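PDB 4R3U: 2-hydroxyisobutyryl-CoA mutase large subunit from Aquincola tertiaricarbonis, which catalyses, together with a cobalamin-binding small subunit, the interconversion of 2-hydroxyisobutyryl-CoA and (S)-3-hydroxybutyryl-CoA. Local coordinates for residues P496-N499 / T500-E503. Sequence-based numbering, arbitrary orientation.
Sequences PYDN and TTAE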
ATOM      1  N   PRO A 496       3.928  27.084   0.509  1.00 26.01           N
ATOM      2  CA  PRO A 496       3.989  28.375   1.214  1.00 23.95           C
ATOM      3  C   PRO A 496       2.725  29.213   1.079  1.00 28.51           C
ATOM      4  O   PRO A 496       1.953  29.107   0.117  1.00 27.58           O
ATOM      5  CB  PRO A 496       5.175  29.070   0.552  1.00 25.73           C
ATOM      6  CG  PRO A 496       5.177  28.507  -0.889  1.00 31.50           C
ATOM      7  CD  PRO A 496       4.368  27.221  -0.902  1.00 26.99           C
ATOM      8  N   TYR A 497       2.552  30.092   2.053  1.00 25.53           N
ATOM      9  CA  TYR A 497       1.488  31.068   2.085  1.00 23.79           C
ATOM     10  C   TYR A 497       2.017  32.315   1.372  1.00 28.16           C
ATOM     11  O   TYR A 497       3.128  32.770   1.654  1.00 28.18           O
ATOM     12  CB  TYR A 497       1.107  31.397   3.554  1.00 23.97           C
ATOM     13  CG  TYR A 497      -0.003  32.423   3.692  1.00 24.08           C
ATOM     14  CD1 TYR A 497      -1.292  32.153   3.233  1.00 25.06           C
ATOM     15  CD2 TYR A 497       0.240  33.668   4.263  1.00 24.88           C
ATOM     16  CE1 TYR A 497      -2.303  33.106   3.311  1.00 25.35           C
ATOM     17  CE2 TYR A 497      -0.772  34.629   4.362  1.00 26.13           C
ATOM     18  CZ  TYR A 497      -2.045  34.338   3.890  1.00 33.84           C
ATOM     19  OH  TYR A 497      -3.052  35.264   3.989  1.00 32.96           O
ATOM     20  N   ASP A 498       1.229  32.841   0.429  1.00 25.50           N
ATOM     21  CA  ASP A 498       1.528  34.060  -0.314  1.00 26.19           C
ATOM     22  C   ASP A 498       1.003  35.212   0.551  1.00 34.55           C
ATOM     23  O   ASP A 498      -0.218  35.323   0.778  1.00 34.14           O
ATOM     24  CB  ASP A 498       0.815  34.015  -1.684  1.00 27.46           C
ATOM     25  CG  ASP A 498       0.980  35.224  -2.588  1.00 36.08           C
ATOM     26  OD1 ASP A 498       1.616  36.222  -2.156  1.00 36.38           O
ATOM     27  OD2 ASP A 498       0.432  35.197  -3.708  1.00 43.17           O
ATOM     28  N   ASN A 499       1.919  36.055   1.050  1.00 32.96           N
ATOM     29  CA  ASN A 499       1.547  37.184   1.907  1.00 33.69           C
ATOM     30  C   ASN A 499       0.783  38.356   1.225  1.00 37.16           C
ATOM     31  O   ASN A 499       0.388  39.308   1.907  1.00 38.49           O
ATOM     32  CB  ASN A 499       2.741  37.651   2.747  1.00 41.73           C
ATOM     33  CG  ASN A 499       3.129  36.670   3.838  1.00 75.34           C
ATOM     34  OD1 ASN A 499       4.263  36.184   3.891  1.00 71.46           O
ATOM     35  ND2 ASN A 499       2.204  36.361   4.746  1.00 67.02           N
ATOM     36  N   THR A 500       0.537  38.264  -0.094  1.00 31.96           N
ATOM     37  CA  THR A 500      -0.216  39.273  -0.855  1.00 31.16           C
ATOM     38  C   THR A 500      -1.680  38.866  -0.961  1.00 35.51           C
ATOM     39  O   THR A 500      -2.487  39.669  -1.438  1.00 36.38           O
ATOM     40  CB  THR A 500       0.341  39.463  -2.282  1.00 33.63           C
ATOM     41  OG1 THR A 500       0.168  38.263  -3.043  1.00 39.30           O
ATOM     42  CG2 THR A 500       1.774  39.915  -2.309  1.00 24.93           C
ATOM     43  N   THR A 501      -2.018  37.624  -0.535  1.00 32.18           N
ATOM     44  CA  THR A 501      -3.375  37.045  -0.573  1.00 31.89           C
ATOM     45  C   THR A 501      -4.397  38.014   0.028  1.00 36.89           C
ATOM     46  O   THR A 501      -5.344  38.372  -0.683  1.00 37.03           O
ATOM     47  CB  THR A 501      -3.423  35.675   0.155  1.00 37.27           C
ATOM     48  OG1 THR A 501      -2.509  34.752  -0.454  1.00 30.25           O
ATOM     49  CG2 THR A 501      -4.828  35.094   0.223  1.00 29.19           C
ATOM     50  N   ALA A 502      -4.206  38.460   1.312  1.00 31.56           N
ATOM     51  CA  ALA A 502      -5.173  39.380   1.937  1.00 31.67           C
ATOM     52  C   ALA A 502      -5.405  40.651   1.100  1.00 41.62           C
ATOM     53  O   ALA A 502      -6.541  40.876   0.679  1.00 43.16           O
ATOM     54  CB  ALA A 502      -4.785  39.719   3.370  1.00 31.68           C
ATOM     55  N   GLU A 503      -4.319  41.398   0.754  1.00 39.08           N
ATOM     56  CA  GLU A 503      -4.369  42.601  -0.071  1.00 40.30           C
ATOM     57  C   GLU A 503      -5.143  42.360  -1.388  1.00 42.28           C
ATOM     58  O   GLU A 503      -6.064  43.115  -1.704  1.00 41.54           O
ATOM     59  CB  GLU A 503      -2.929  43.092  -0.344  1.00 43.46           C
ATOM     60  CG  GLU A 503      -2.808  44.402  -1.123  1.00 62.13           C
ATOM     61  CD  GLU A 503      -2.544  44.242  -2.614  1.00105.44           C
ATOM     62  OE1 GLU A 503      -1.672  43.419  -2.983  1.00113.99           O
ATOM     63  OE2 GLU A 503      -3.206  44.948  -3.415  1.00101.70           O
TER
HETATM   64  O   HOH W   1      -1.891  37.585   3.299  1.00 33.23           O
HETATM   65  O   HOH W   2      -1.709  31.678  -0.573  1.00 28.74           O
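Asp498 and Thr501 close a type I beta turn by which the loop after helix 454-472 enters helix 501-515; the turn's backbone bond, Thr501 N to Asp498 O, is 3.2 Å long. The same carbonyl takes a second donor from the side chain of Thr501, whose OG1 lies 2.7 Å from Asp498 O and is tilted slightly from the carbonyl plane. That hydroxyl stands beside its own backbone N (chi1 -59°), which lets one residue reach one acceptor twice.

The Asp498 carboxylate makes a capping bond to Thr500 N, an Asx turn laid over the beta turn at the entry to the helix. CG is anti to the backbone N and beside the carbonyl carbon, which turns the carboxylate toward the residues that follow, where OD1 accepts from Thr500 N at 3.1 Å. The N-H points almost straight at it (161°). Thr500 OG1 donates to Asp498 OD1 at 2.7 Å, and both donors arrive from the same face, above the carboxylate plane. Just beyond the turn, Arg504 makes a salt bridge with Asp498 OD2 and a hydrogen bond with Thr500 OG1, joining the cap to the first turn of the helix.

Tyr497 OH lies 3.9 Å from Thr501 CB and is hydrogen-bonded to Val148 O, while Arg150 makes a cation-pi contact with the ring. A water donates to Tyr497 OH and accepts from Ala502 N at 3.2 Å, linking the phenol to a helix N-H.

Four bonds from two consecutive threonines thus converge on two oxygens of Asp498. The carboxylate, paired with Arg504 and near the helix's N-terminal end, is probably stabilised as an anion, while Tyr497 links this surface-lying helix start to Val148 and Arg150.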